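PDB 3GDW: sigma-54 interaction domain protein from Enterococcus faecalis, which probably acts as an ATP- and DNA-binding transcriptional regulator, of which this piece is the domain resembling the IIA component of mannose-type sugar phosphotransferase systems. Local coordinates for residues 89-94 / 112-117; 67-72 / 99-104; 10-15 / 36-41. All blocks are in the same frame, centred on the assembly; numbering follows the deposited sequence.

Interaction 1: 89-94 / 112-117; sequences RTKAIT and RSLEDI
Lys91 and Leu114 bring the two backbones nearest, their CA atoms 7.5 Å apart, where strand 90-93, the outermost strand on one side of the parallel sheet within this chain of alpha/beta fold, meets the first turn of helix 114-135. No hydrogen bond joins the two backbones; side chains of the helix turn meet Lys91 of the strand and Arg89 just before it, and Leu114 CD2 also touches the backbone there, 3.9 Å from Arg89 O. Leu114 supplies the apolar part. CG of Leu114, anti to the backbone N (chi1 -174°), lies 3.7 Å from Lys91 CG. Leu114 CD1 is 4.0 Å from Lys91 CB. Beyond these methylenes the lysine makes a cation-pi contact with Tyr118, one turn further along the helix. Leu114 CD2 sits 4.0 Å above one face of the Arg89 guanidinium plane, displaced toward the rim. Glu115 approaches that same group at its edge, with CD close to the guanidinium plane and the two flat groups turned only 28° from each other, so the salt bridge is nearly coplanar although the two side chains cross at about a right angle. Arg89 NH2 and Glu115 OE1 are modelled so close together that the exact length of this surface bond is doubtful. The leucine, by contrast, is buried, packing also on Leu67 of the neighbouring strand and on Val5. Ser113 is the N-cap of the helix, its OG accepting from Asp116 N at 3.1 Å.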
loop_
_atom_site.group_PDB
_atom_site.type_symbol
_atom_site.label_atom_id
_atom_site.label_comp_id
_atom_site.label_asym_id
_atom_site.label_seq_id
_atom_site.Cartn_x
_atom_site.Cartn_y
_atom_site.Cartn_z
ATOM N N ARG B 89 -13.320 -8.731 19.229
ATOM C CA ARG B 89 -13.884 -8.103 18.021
ATOM C C ARG B 89 -12.758 -7.642 17.101
ATOM O O ARG B 89 -11.845 -6.941 17.534
ATOM C CB ARG B 89 -14.777 -6.911 18.378
ATOM C CG ARG B 89 -15.848 -7.207 19.413
ATOM C CD ARG B 89 -16.783 -6.004 19.640
ATOM N NE ARG B 89 -16.071 -4.732 19.832
ATOM C CZ ARG B 89 -16.149 -3.687 19.005
ATOM N NH1 ARG B 89 -15.467 -2.577 19.262
ATOM N NH2 ARG B 89 -16.913 -3.742 17.921
ATOM N N THR B 90 -12.822 -8.060 15.843
ATOM C CA THR B 90 -11.775 -7.750 14.858
ATOM C C THR B 90 -12.433 -7.271 13.563
ATOM O O THR B 90 -13.488 -7.782 13.179
ATOM C CB THR B 90 -10.870 -8.994 14.630
ATOM O OG1 THR B 90 -10.446 -9.495 15.898
ATOM C CG2 THR B 90 -9.639 -8.676 13.799
ATOM N N LYS B 91 -11.876 -6.226 12.953
ATOM C CA LYS B 91 -12.218 -5.841 11.585
ATOM C C LYS B 91 -10.903 -5.989 10.822
ATOM O O LYS B 91 -9.846 -5.731 11.383
ATOM C CB LYS B 91 -12.735 -4.385 11.501
ATOM C CG LYS B 91 -14.149 -4.139 12.140
ATOM C CD LYS B 91 -15.231 -4.097 11.096
ATOM C CE LYS B 91 -16.629 -4.216 11.704
ATOM N NZ LYS B 91 -17.639 -4.169 10.605
ATOM N N ALA B 92 -10.979 -6.452 9.575
ATOM C CA ALA B 92 -9.813 -6.599 8.703
ATOM C C ALA B 92 -9.997 -5.790 7.406
ATOM O O ALA B 92 -11.068 -5.791 6.807
ATOM C CB ALA B 92 -9.572 -8.067 8.384
ATOM N N ILE B 93 -8.956 -5.076 7.002
ATOM C CA ILE B 93 -9.023 -4.247 5.803
ATOM C C ILE B 93 -7.847 -4.595 4.895
ATOM O O ILE B 93 -6.695 -4.519 5.330
ATOM C CB ILE B 93 -8.997 -2.738 6.194
ATOM C CG1 ILE B 93 -10.318 -2.374 6.886
ATOM C CG2 ILE B 93 -8.725 -1.838 4.973
ATOM C CD1 ILE B 93 -10.351 -0.998 7.516
ATOM N N THR B 94 -8.156 -4.977 3.649
ATOM C CA THR B 94 -7.160 -5.267 2.607
ATOM C C THR B 94 -6.720 -4.009 1.850
ATOM O O THR B 94 -7.296 -2.935 2.033
ATOM C CB THR B 94 -7.703 -6.264 1.536
ATOM O OG1 THR B 94 -8.830 -5.696 0.860
ATOM C CG2 THR B 94 -8.113 -7.564 2.153
ATOM N N ARG B 112 -10.629 6.592 19.338
ATOM C CA ARG B 112 -11.786 6.356 18.459
ATOM C C ARG B 112 -12.123 4.865 18.405
ATOM O O ARG B 112 -11.232 4.035 18.485
ATOM C CB ARG B 112 -11.546 6.897 17.042
ATOM C CG ARG B 112 -11.006 8.332 16.976
ATOM C CD ARG B 112 -12.031 9.401 17.350
ATOM N NE ARG B 112 -13.022 9.631 16.285
ATOM C CZ ARG B 112 -12.752 10.098 15.060
ATOM N NH1 ARG B 112 -13.736 10.257 14.183
ATOM N NH2 ARG B 112 -11.511 10.404 14.692
ATOM N N SER B 113 -13.406 4.535 18.264
ATOM C CA SER B 113 -13.860 3.135 18.275
ATOM C C SER B 113 -13.459 2.413 16.983
ATOM O O SER B 113 -13.188 3.059 15.962
ATOM C CB SER B 113 -15.381 3.070 18.437
ATOM O OG SER B 113 -16.035 3.553 17.266
ATOM N N LEU B 114 -13.431 1.081 17.035
ATOM C CA LEU B 114 -13.162 0.241 15.867
ATOM C C LEU B 114 -14.083 0.594 14.694
ATOM O O LEU B 114 -13.642 0.664 13.542
ATOM C CB LEU B 114 -13.339 -1.245 16.243
ATOM C CG LEU B 114 -12.983 -2.335 15.212
ATOM C CD1 LEU B 114 -11.562 -2.206 14.595
ATOM C CD2 LEU B 114 -13.175 -3.716 15.825
ATOM N N GLU B 115 -15.361 0.806 15.006
ATOM C CA GLU B 115 -16.383 1.144 14.021
ATOM C C GLU B 115 -16.158 2.505 13.363
ATOM O O GLU B 115 -16.324 2.633 12.160
ATOM C CB GLU B 115 -17.792 1.067 14.654
ATOM C CG GLU B 115 -18.263 -0.368 14.936
ATOM C CD GLU B 115 -17.642 -1.011 16.192
ATOM O OE1 GLU B 115 -17.502 -2.256 16.201
ATOM O OE2 GLU B 115 -17.288 -0.304 17.166
ATOM N N ASP B 116 -15.773 3.497 14.167
ATOM C CA ASP B 116 -15.496 4.859 13.699
ATOM C C ASP B 116 -14.262 4.880 12.793
ATOM O O ASP B 116 -14.245 5.560 11.761
ATOM C CB ASP B 116 -15.328 5.787 14.916
ATOM C CG ASP B 116 -15.237 7.259 14.544
ATOM O OD1 ASP B 116 -15.256 7.590 13.344
ATOM O OD2 ASP B 116 -15.138 8.095 15.467
ATOM N N ILE B 117 -13.240 4.110 13.173
ATOM C CA ILE B 117 -12.028 3.970 12.399
ATOM C C ILE B 117 -12.319 3.265 11.077
ATOM O O ILE B 117 -11.878 3.715 10.015
ATOM C CB ILE B 117 -10.907 3.200 13.162
ATOM C CG1 ILE B 117 -10.455 3.981 14.411
ATOM C CG2 ILE B 117 -9.721 2.962 12.196
ATOM C CD1 ILE B 117 -9.590 3.142 15.417
#

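Interaction 2: 67-72 / 99-104; sequences LLLTDM and MIVLEA
Leu69 and Leu67 start toward Ala104 with different first torsions: CG of Leu69 lies beside the backbone N (chi1 -63°), whereas CG of Leu67 is anti to it (chi1 177°). Both side chains project from strand 66-70 of the alpha/beta sandwich onto helix 98-109, which lies on this face of the sheet; the axes of segments 67-70 and 99-104 run nearly antiparallel and come within 10.0 Å. The small Ala104 gives the leucines room to converge, its CB standing 3.7 Å from Leu69 CD1 and 3.8 Å from Leu67 CD2. Leu69 straddles the helix surface with its two methyls. CD1 also meets the backbone at Val101 CA (3.9 Å), while CD2 touches Ile100 CG2 more loosely, one turn before Ala104, the two side chains crossing obliquely. All five residues are buried, and helices 16-28 and 114-135 close the flanks, with Leu21 and Ala24 against Val101 and Ile121 and Phe125 against Ile100. Past the strand, Asp71 OD2 accepts from His12 N and is hydrogen-bonded to Thr98 OG1 of the second subunit. Asp71 OD1 is met by Met72 N from above the carboxylate plane, at 2.8 Å.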
loop_
_atom_site.group_PDB
_atom_site.type_symbol
_atom_site.label_atom_id
_atom_site.label_comp_id
_atom_site.label_asym_id
_atom_site.label_seq_id
_atom_site.Cartn_x
_atom_site.Cartn_y
_atom_site.Cartn_z
ATOM N N LEU B 67 -7.919 -3.997 14.861
ATOM C CA LEU B 67 -7.982 -3.747 13.440
ATOM C C LEU B 67 -6.756 -4.356 12.730
ATOM O O LEU B 67 -5.623 -3.950 13.002
ATOM C CB LEU B 67 -8.050 -2.227 13.197
ATOM C CG LEU B 67 -8.053 -1.758 11.753
ATOM C CD1 LEU B 67 -9.385 -2.152 11.062
ATOM C CD2 LEU B 67 -7.816 -0.248 11.711
ATOM N N LEU B 68 -7.001 -5.317 11.840
ATOM C CA LEU B 68 -5.957 -5.907 10.973
ATOM C C LEU B 68 -5.941 -5.178 9.650
ATOM O O LEU B 68 -6.966 -5.117 8.954
ATOM C CB LEU B 68 -6.238 -7.388 10.677
ATOM C CG LEU B 68 -6.348 -8.340 11.874
ATOM C CD1 LEU B 68 -6.363 -9.798 11.386
ATOM C CD2 LEU B 68 -5.199 -8.150 12.898
ATOM N N LEU B 69 -4.789 -4.626 9.321
ATOM C CA LEU B 69 -4.562 -3.967 8.047
ATOM C C LEU B 69 -3.632 -4.859 7.236
ATOM O O LEU B 69 -2.495 -5.099 7.638
ATOM C CB LEU B 69 -3.895 -2.606 8.321
ATOM C CG LEU B 69 -4.730 -1.603 9.121
ATOM C CD1 LEU B 69 -3.937 -0.308 9.302
ATOM C CD2 LEU B 69 -6.102 -1.321 8.433
ATOM N N THR B 70 -4.114 -5.378 6.114
ATOM C CA THR B 70 -3.325 -6.283 5.287
ATOM C C THR B 70 -3.182 -5.752 3.846
ATOM O O THR B 70 -3.789 -4.744 3.472
ATOM C CB THR B 70 -3.978 -7.712 5.237
ATOM O OG1 THR B 70 -5.225 -7.658 4.501
ATOM C CG2 THR B 70 -4.221 -8.250 6.661
ATOM N N ASP B 71 -2.390 -6.446 3.039
ATOM C CA ASP B 71 -2.253 -6.085 1.644
ATOM C C ASP B 71 -3.141 -6.950 0.727
ATOM O O ASP B 71 -3.993 -6.409 0.015
ATOM C CB ASP B 71 -0.770 -6.044 1.187
ATOM C CG ASP B 71 0.027 -7.320 1.550
ATOM O OD1 ASP B 71 -0.531 -8.304 2.143
ATOM O OD2 ASP B 71 1.232 -7.341 1.212
HETATM N N MSE B 72 -2.934 -8.264 0.713
HETATM C CA MSE B 72 -3.592 -9.133 -0.268
HETATM C C MSE B 72 -3.579 -10.588 0.214
HETATM O O MSE B 72 -3.134 -10.873 1.329
HETATM C CB MSE B 72 -2.874 -9.014 -1.614
HETATM C CG MSE B 72 -1.387 -9.323 -1.495
HETATM SE SE MSE B 72 -0.436 -9.298 -3.120
HETATM C CE MSE B 72 -1.536 -10.574 -4.134
HETATM N N MSE B 99 -1.205 5.771 3.889
HETATM C CA MSE B 99 -2.216 6.706 4.399
HETATM C C MSE B 99 -3.204 6.051 5.311
HETATM O O MSE B 99 -3.633 6.658 6.291
HETATM C CB MSE B 99 -2.984 7.355 3.265
HETATM C CG MSE B 99 -2.139 8.346 2.525
HETATM SE SE MSE B 99 -1.513 9.744 3.767
HETATM C CE MSE B 99 -3.065 9.941 5.008
ATOM N N ILE B 100 -3.562 4.819 4.959
ATOM C CA ILE B 100 -4.505 4.013 5.726
ATOM C C ILE B 100 -3.876 3.621 7.068
ATOM O O ILE B 100 -4.540 3.744 8.091
ATOM C CB ILE B 100 -4.946 2.731 4.961
ATOM C CG1 ILE B 100 -5.627 3.086 3.635
ATOM C CG2 ILE B 100 -5.915 1.931 5.801
ATOM C CD1 ILE B 100 -6.714 4.156 3.794
ATOM N N VAL B 101 -2.615 3.172 7.070
ATOM C CA VAL B 101 -1.909 2.917 8.345
ATOM C C VAL B 101 -1.902 4.221 9.185
ATOM O O VAL B 101 -2.254 4.223 10.378
ATOM C CB VAL B 101 -0.457 2.394 8.146
ATOM C CG1 VAL B 101 0.217 2.122 9.497
ATOM C CG2 VAL B 101 -0.434 1.133 7.259
ATOM N N LEU B 102 -1.516 5.322 8.544
ATOM C CA LEU B 102 -1.469 6.606 9.231
ATOM C C LEU B 102 -2.802 6.965 9.875
ATOM O O LEU B 102 -2.848 7.303 11.050
ATOM C CB LEU B 102 -1.023 7.708 8.275
ATOM C CG LEU B 102 -0.902 9.144 8.805
ATOM C CD1 LEU B 102 0.033 9.160 9.986
ATOM C CD2 LEU B 102 -0.334 10.021 7.722
ATOM N N GLU B 103 -3.873 6.894 9.095
ATOM C CA GLU B 103 -5.210 7.223 9.593
ATOM C C GLU B 103 -5.685 6.269 10.696
ATOM O O GLU B 103 -6.293 6.711 11.670
ATOM C CB GLU B 103 -6.203 7.350 8.414
ATOM C CG GLU B 103 -5.802 8.534 7.509
ATOM C CD GLU B 103 -6.586 8.722 6.219
ATOM O OE1 GLU B 103 -6.687 7.790 5.382
ATOM O OE2 GLU B 103 -7.039 9.860 6.009
ATOM N N ALA B 104 -5.372 4.979 10.565
ATOM C CA ALA B 104 -5.743 3.984 11.577
ATOM C C ALA B 104 -5.045 4.244 12.916
ATOM O O ALA B 104 -5.677 4.271 13.961
ATOM C CB ALA B 104 -5.419 2.587 11.092
#

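Interaction 3: 10-15 / 36-41; sequences LMHGDS and MNMPLT
Met38 (a selenomethionine) and His12 lie side by side and point the same way from neighbouring parallel strands. CG of Met38 is anti to its backbone N, and a bend at chi3 (76°) brings CE over one face of the imidazole, shifted toward the rim formed by CD2 and NE2. CE is 3.6 Å from the ring centroid, a CH-pi contact. Leu10 and Met36 pair likewise on the same face of the sheet, Leu10 CD1 meeting Met36 CG at 3.8 Å, and Met47 of helix 44-57 covers them. On the other face, Asn37 tucks its amide against the turn after strand 6-12, with CG near Asp14 O and OD1 near Ser15 CA; its ND2 is bonded to Ser18 OG. Between the two faces the strands are joined in parallel register. Met38 N donates an almost straight bond to Met11 O (2.8 Å, 172°), and Gly13 N donates to Met38 O at 2.8 Å, from above the carbonyl plane. Gly13 has a phi of 110°, at which a CB would jam against the carbonyl O of His12. Further on, a water links the loops, donating to Asp14 OD1 and accepting from Leu40 N, each at 2.8 Å. Ser15 OG is hydrogen-bonded to Ser15 of the second subunit. Together these contacts form the C-terminal edge of a beta-alpha-beta unit, strand 6-12, helix 16-28 and strand 34-38. A histidine ending the first strand is consistent with the phosphoryl-accepting site of mannose-type IIA domains.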
loop_
_atom_site.group_PDB
_atom_site.type_symbol
_atom_site.label_atom_id
_atom_site.label_comp_id
_atom_site.label_asym_id
_atom_site.label_seq_id
_atom_site.Cartn_x
_atom_site.Cartn_y
_atom_site.Cartn_z
ATOM N N LEU B 10 -0.154 -6.379 8.658
ATOM C CA LEU B 10 0.419 -7.640 8.159
ATOM C C LEU B 10 0.495 -7.616 6.649
ATOM O O LEU B 10 -0.533 -7.444 5.982
ATOM C CB LEU B 10 -0.429 -8.847 8.602
ATOM C CG LEU B 10 -0.009 -9.473 9.941
ATOM C CD1 LEU B 10 -0.350 -8.555 11.081
ATOM C CD2 LEU B 10 -0.672 -10.845 10.152
HETATM N N MSE B 11 1.707 -7.776 6.101
HETATM C CA MSE B 11 1.905 -7.686 4.634
HETATM C C MSE B 11 2.942 -8.661 4.090
HETATM O O MSE B 11 3.834 -9.108 4.812
HETATM C CB MSE B 11 2.268 -6.236 4.213
HETATM C CG MSE B 11 1.156 -5.256 4.483
HETATM SE SE MSE B 11 1.630 -3.439 4.128
HETATM C CE MSE B 11 -0.070 -2.657 4.654
ATOM N N HIS B 12 2.820 -8.989 2.812
ATOM C CA HIS B 12 3.781 -9.843 2.150
ATOM C C HIS B 12 5.096 -9.087 1.951
ATOM O O HIS B 12 5.072 -7.895 1.639
ATOM C CB HIS B 12 3.246 -10.236 0.775
ATOM C CG HIS B 12 2.031 -11.103 0.832
ATOM N ND1 HIS B 12 0.835 -10.674 1.371
ATOM C CD2 HIS B 12 1.816 -12.363 0.380
ATOM C CE1 HIS B 12 -0.062 -11.642 1.263
ATOM N NE2 HIS B 12 0.512 -12.681 0.672
ATOM N N GLY B 13 6.225 -9.779 2.094
ATOM C CA GLY B 13 7.520 -9.184 1.774
ATOM C C GLY B 13 8.299 -8.944 3.044
ATOM O O GLY B 13 7.791 -9.223 4.127
ATOM N N ASP B 14 9.526 -8.427 2.908
ATOM C CA ASP B 14 10.446 -8.342 4.039
ATOM C C ASP B 14 10.204 -7.192 5.008
ATOM O O ASP B 14 10.493 -7.337 6.192
ATOM C CB ASP B 14 11.902 -8.295 3.549
ATOM C CG ASP B 14 12.352 -9.614 2.908
ATOM O OD1 ASP B 14 11.725 -10.662 3.149
ATOM O OD2 ASP B 14 13.344 -9.597 2.171
ATOM N N SER B 15 9.742 -6.032 4.510
ATOM C CA SER B 15 9.674 -4.828 5.346
ATOM C C SER B 15 8.596 -3.813 4.949
ATOM O O SER B 15 8.616 -2.672 5.420
ATOM C CB SER B 15 11.033 -4.117 5.380
ATOM O OG SER B 15 11.329 -3.551 4.113
HETATM N N MSE B 36 3.984 -6.841 11.158
HETATM C CA MSE B 36 4.588 -8.162 10.995
HETATM C C MSE B 36 4.732 -8.368 9.513
HETATM O O MSE B 36 3.768 -8.172 8.781
HETATM C CB MSE B 36 3.647 -9.250 11.527
HETATM C CG MSE B 36 3.015 -8.897 12.872
HETATM SE SE MSE B 36 2.311 -10.485 13.747
HETATM C CE MSE B 36 3.010 -10.070 15.524
ATOM N N ASN B 37 5.913 -8.796 9.083
ATOM C CA ASN B 37 6.189 -8.963 7.660
ATOM C C ASN B 37 6.158 -10.438 7.376
ATOM O O ASN B 37 6.735 -11.215 8.127
ATOM C CB ASN B 37 7.568 -8.398 7.306
ATOM C CG ASN B 37 7.694 -6.914 7.652
ATOM O OD1 ASN B 37 7.001 -6.062 7.077
ATOM N ND2 ASN B 37 8.527 -6.613 8.631
HETATM N N MSE B 38 5.487 -10.841 6.302
HETATM C CA MSE B 38 5.491 -12.248 5.919
HETATM C C MSE B 38 6.406 -12.444 4.722
HETATM O O MSE B 38 6.006 -12.144 3.586
HETATM C CB MSE B 38 4.088 -12.744 5.570
HETATM C CG MSE B 38 4.050 -14.272 5.358
HETATM SE SE MSE B 38 2.214 -14.857 5.048
HETATM C CE MSE B 38 2.070 -14.233 3.204
ATOM N N PRO B 39 7.634 -12.945 4.967
ATOM C CA PRO B 39 8.516 -13.076 3.837
ATOM C C PRO B 39 8.039 -14.215 2.944
ATOM O O PRO B 39 7.180 -15.029 3.331
ATOM C CB PRO B 39 9.893 -13.359 4.481
ATOM C CG PRO B 39 9.564 -14.058 5.788
ATOM C CD PRO B 39 8.277 -13.356 6.238
ATOM N N LEU B 40 8.538 -14.244 1.726
ATOM C CA LEU B 40 7.916 -15.108 0.731
ATOM C C LEU B 40 8.045 -16.607 1.032
ATOM O O LEU B 40 7.198 -17.371 0.630
ATOM C CB LEU B 40 8.359 -14.740 -0.699
ATOM C CG LEU B 40 7.730 -13.427 -1.240
ATOM C CD1 LEU B 40 8.264 -13.053 -2.615
ATOM C CD2 LEU B 40 6.155 -13.446 -1.247
ATOM N N THR B 41 9.071 -17.005 1.780
ATOM C CA THR B 41 9.243 -18.416 2.155
ATOM C C THR B 41 8.368 -18.826 3.345
ATOM O O THR B 41 8.333 -19.994 3.680
ATOM C CB THR B 41 10.687 -18.702 2.535
ATOM O OG1 THR B 41 11.097 -17.742 3.509
ATOM C CG2 THR B 41 11.597 -18.577 1.323
HETATM O O HOH W 1 5.959 -6.674 4.598
HETATM O O HOH W 2 10.499 -12.264 1.162
#

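In the fold
From the N terminus, interaction 3 closes first, bringing strand 34-38 back alongside strand 6-12 after helix 16-28. It is complete before the others begin. Interaction 2 opens on strand 66-70 and closes on helix 98-109; interaction 1 opens between these, on strand 90-93, and closes beyond them on helix 114-135, so the two loops cross. All three reach the one parallel sheet, ordered 34-38, 6-12, 66-70, 90-93. Interaction 2 is central, adjoining interaction 3 through strand 6-12 and interaction 1 through strand 90-93, whereas interactions 1 and 3 lie on opposite sides of the chain's centre, about 22 Å apart between centres.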